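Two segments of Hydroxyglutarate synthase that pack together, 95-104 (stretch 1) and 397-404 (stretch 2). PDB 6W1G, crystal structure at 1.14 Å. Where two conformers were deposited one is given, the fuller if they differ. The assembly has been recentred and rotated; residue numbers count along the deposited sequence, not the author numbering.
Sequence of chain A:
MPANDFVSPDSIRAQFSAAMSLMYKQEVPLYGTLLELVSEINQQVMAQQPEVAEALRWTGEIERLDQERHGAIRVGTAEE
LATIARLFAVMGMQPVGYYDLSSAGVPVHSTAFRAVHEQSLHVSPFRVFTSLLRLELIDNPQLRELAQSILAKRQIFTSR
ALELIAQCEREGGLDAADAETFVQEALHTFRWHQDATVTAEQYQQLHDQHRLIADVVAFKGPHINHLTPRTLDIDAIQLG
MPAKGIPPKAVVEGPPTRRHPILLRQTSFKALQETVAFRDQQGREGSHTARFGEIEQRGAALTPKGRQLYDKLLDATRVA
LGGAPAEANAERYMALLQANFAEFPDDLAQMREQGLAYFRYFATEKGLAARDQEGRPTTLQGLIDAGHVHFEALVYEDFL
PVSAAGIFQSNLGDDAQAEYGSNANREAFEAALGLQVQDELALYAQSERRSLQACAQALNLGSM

Stretch 1 95-104: PVGYYDLSSA
Stretch 2 (397-404) EDFLPVSA

Strand 95-100, which enters from earlier in the chain, and the turn that follows it run alongside 397-404, a segment without regular secondary structure. The two point nearly the same way, their end-to-end directions 16° apart, and bury 389 Å² in total. In register, Tyr99 lies across from Val402 (CA to CA, 6.2 Å), whereas Ser103 CA and Ala404 CA are 8.1 Å apart.

Two projections make most of the contact. The first is Tyr99 (phi/psi -129/111, chi1 m at -54°, chi2 82°). Its CA-to-CB bond points sideways, but the ring reaches along the partner backbone, with the carbonyls of Phe399 and Leu400 at its edge, near its plane; Tyr99 CE2 approaches Leu400 O to 3.6 Å. At the tip, Phe399 N donates a hydrogen bond to Tyr99 OH (3.1 Å, 140° at the hydrogen). Tyr99 CZ also packs against Phe399 CB at 3.8 Å, while the Phe399 ring (chi1 m, chi2 -86°) leads away. The hydroxyl in turn donates to a water, Tyr99 OH to water O 2.6 Å, and this water donates to Val96 O (2.8 Å) and Asp398 OD1 (2.7 Å), filling the gap between strand and loop. Val96, chi1 t, closes against the same carboxylate, Val96 CG1 to Asp398 OD1 3.5 Å; Asp398 is m.

The second projection is Val402 (phi/psi -72/135, chi1 t), whose CA-to-CB bond points toward the first segment. Both methyls sit in a hollow against Asp100 O and Leu101 CD2, Val402 CG1 at 3.4 and 4.3 Å from them; Val402 CG2 alone reaches Tyr99 CB (4.0 Å), and Val402 CG1 alone reaches Ser103 OG (3.7 Å). Leu101 is m,t. The turn shaping this hollow is held by Ser102 N and OG, both donating to Asp100 OD1 (3.1 and 2.9 Å), and by a weak bond from Ser103 OG (chi1 p) to Asp100 O, 3.2 Å. Leu400 and Pro401 direct their CB atoms away.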

# COMPACT_ATOMS: atom_id res chain seq x y z
N PRO A 95 -2.79 7.52 -9.28
CA PRO A 95 -1.83 6.40 -9.47
C PRO A 95 -0.41 6.82 -9.14
O PRO A 95 0.09 7.80 -9.72
CB PRO A 95 -1.99 6.06 -10.95
CG PRO A 95 -2.46 7.38 -11.56
CD PRO A 95 -3.31 8.05 -10.56
N VAL A 96 0.22 6.10 -8.23
CA VAL A 96 1.57 6.41 -7.78
C VAL A 96 2.42 5.16 -7.96
O VAL A 96 2.06 4.08 -7.48
CB VAL A 96 1.58 6.87 -6.31
CG1 VAL A 96 3.01 7.17 -5.89
CG2 VAL A 96 0.66 8.05 -6.11
N GLY A 97 3.58 5.32 -8.60
CA GLY A 97 4.52 4.25 -8.75
C GLY A 97 4.19 3.27 -9.84
O GLY A 97 3.10 3.25 -10.40
N TYR A 98 5.17 2.43 -10.17
CA TYR A 98 5.02 1.42 -11.20
C TYR A 98 5.84 0.21 -10.80
O TYR A 98 7.02 0.31 -10.44
CB TYR A 98 5.50 1.97 -12.56
CG TYR A 98 5.48 0.90 -13.62
CD1 TYR A 98 4.28 0.34 -14.06
CD2 TYR A 98 6.65 0.42 -14.17
CE1 TYR A 98 4.24 -0.66 -14.99
CE2 TYR A 98 6.62 -0.58 -15.12
CZ TYR A 98 5.42 -1.11 -15.55
OH TYR A 98 5.46 -2.10 -16.51
N TYR A 99 5.19 -0.96 -10.82
CA TYR A 99 5.76 -2.21 -10.34
C TYR A 99 5.58 -3.24 -11.44
O TYR A 99 4.45 -3.62 -11.75
CB TYR A 99 5.05 -2.70 -9.08
CG TYR A 99 5.00 -1.67 -7.96
CD1 TYR A 99 4.02 -0.67 -7.97
CD2 TYR A 99 5.90 -1.68 -6.92
CE1 TYR A 99 3.97 0.29 -6.97
CE2 TYR A 99 5.86 -0.74 -5.93
CZ TYR A 99 4.91 0.23 -5.95
OH TYR A 99 4.90 1.17 -4.94
N ASP A 100 6.65 -3.67 -12.06
CA ASP A 100 6.58 -4.60 -13.18
C ASP A 100 7.07 -5.96 -12.75
O ASP A 100 8.26 -6.14 -12.48
CB ASP A 100 7.43 -4.04 -14.31
CG ASP A 100 7.36 -4.86 -15.56
OD1 ASP A 100 6.43 -5.68 -15.66
OD2 ASP A 100 8.22 -4.67 -16.42
N LEU A 101 6.16 -6.91 -12.68
CA LEU A 101 6.53 -8.26 -12.32
C LEU A 101 6.85 -9.15 -13.52
O LEU A 101 7.15 -10.33 -13.32
CB LEU A 101 5.43 -8.91 -11.49
CG LEU A 101 5.42 -8.53 -10.02
CD1 LEU A 101 4.08 -8.83 -9.40
CD2 LEU A 101 6.54 -9.26 -9.27
N SER A 102 6.79 -8.63 -14.75
CA SER A 102 7.18 -9.44 -15.90
C SER A 102 8.57 -10.03 -15.72
O SER A 102 8.86 -11.12 -16.23
CB SER A 102 7.12 -8.61 -17.18
OG SER A 102 5.85 -8.00 -17.37
N SER A 103 9.46 -9.32 -15.02
CA SER A 103 10.80 -9.83 -14.75
C SER A 103 10.75 -11.12 -13.95
O SER A 103 11.46 -12.09 -14.26
CB SER A 103 11.59 -8.77 -13.99
OG SER A 103 10.78 -8.10 -13.04
N ALA A 104 9.91 -11.16 -12.92
CA ALA A 104 9.85 -12.29 -12.00
C ALA A 104 8.92 -13.40 -12.49
O ALA A 104 8.57 -14.28 -11.70
CB ALA A 104 9.40 -11.82 -10.62
N GLU A 397 4.29 5.27 2.05
CA GLU A 397 2.92 5.07 1.61
C GLU A 397 2.78 4.09 0.47
O GLU A 397 1.64 3.77 0.08
CB GLU A 397 2.32 6.42 1.10
CG GLU A 397 2.39 7.51 2.12
CD GLU A 397 1.43 7.40 3.30
OE1 GLU A 397 0.64 6.43 3.37
OE2 GLU A 397 1.49 8.31 4.19
N ASP A 398 3.90 3.59 -0.06
CA ASP A 398 3.92 2.76 -1.28
C ASP A 398 4.27 1.31 -0.92
O ASP A 398 3.94 0.85 0.17
CB ASP A 398 4.80 3.46 -2.29
CG ASP A 398 4.22 4.81 -2.65
OD1 ASP A 398 3.15 4.82 -3.27
OD2 ASP A 398 4.80 5.84 -2.23
N PHE A 399 4.89 0.59 -1.85
CA PHE A 399 5.04 -0.85 -1.73
C PHE A 399 6.48 -1.24 -2.01
O PHE A 399 7.28 -0.42 -2.51
CB PHE A 399 4.04 -1.53 -2.65
CG PHE A 399 2.63 -1.22 -2.22
CD1 PHE A 399 2.03 -1.99 -1.27
CD2 PHE A 399 1.94 -0.11 -2.67
CE1 PHE A 399 0.79 -1.71 -0.78
CE2 PHE A 399 0.71 0.21 -2.16
CZ PHE A 399 0.09 -0.61 -1.26
N LEU A 400 6.84 -2.46 -1.63
CA LEU A 400 8.21 -2.89 -1.84
C LEU A 400 8.55 -2.91 -3.33
O LEU A 400 7.71 -3.29 -4.17
CB LEU A 400 8.47 -4.24 -1.18
CG LEU A 400 8.41 -4.23 0.36
CD1 LEU A 400 8.52 -5.66 0.91
CD2 LEU A 400 9.49 -3.32 0.96
N PRO A 401 9.75 -2.49 -3.71
CA PRO A 401 10.10 -2.54 -5.12
C PRO A 401 10.27 -3.95 -5.62
O PRO A 401 10.59 -4.87 -4.86
CB PRO A 401 11.43 -1.78 -5.18
CG PRO A 401 11.99 -1.86 -3.82
CD PRO A 401 10.83 -1.93 -2.88
N VAL A 402 10.05 -4.12 -6.92
CA VAL A 402 10.38 -5.37 -7.58
C VAL A 402 11.90 -5.47 -7.69
O VAL A 402 12.57 -4.50 -8.05
CB VAL A 402 9.73 -5.44 -8.98
CG1 VAL A 402 10.00 -6.80 -9.64
CG2 VAL A 402 8.23 -5.16 -8.93
N SER A 403 12.45 -6.64 -7.37
CA SER A 403 13.87 -6.87 -7.57
C SER A 403 14.28 -6.50 -8.99
O SER A 403 13.61 -6.88 -9.96
CB SER A 403 14.15 -8.35 -7.32
OG SER A 403 13.48 -9.14 -8.29
N ALA A 404 15.40 -5.78 -9.11
CA ALA A 404 15.89 -5.32 -10.41
C ALA A 404 17.15 -6.08 -10.82
O ALA A 404 17.15 -7.30 -10.92
CB ALA A 404 16.15 -3.80 -10.38
O HOH W 1 2.93 2.90 -5.10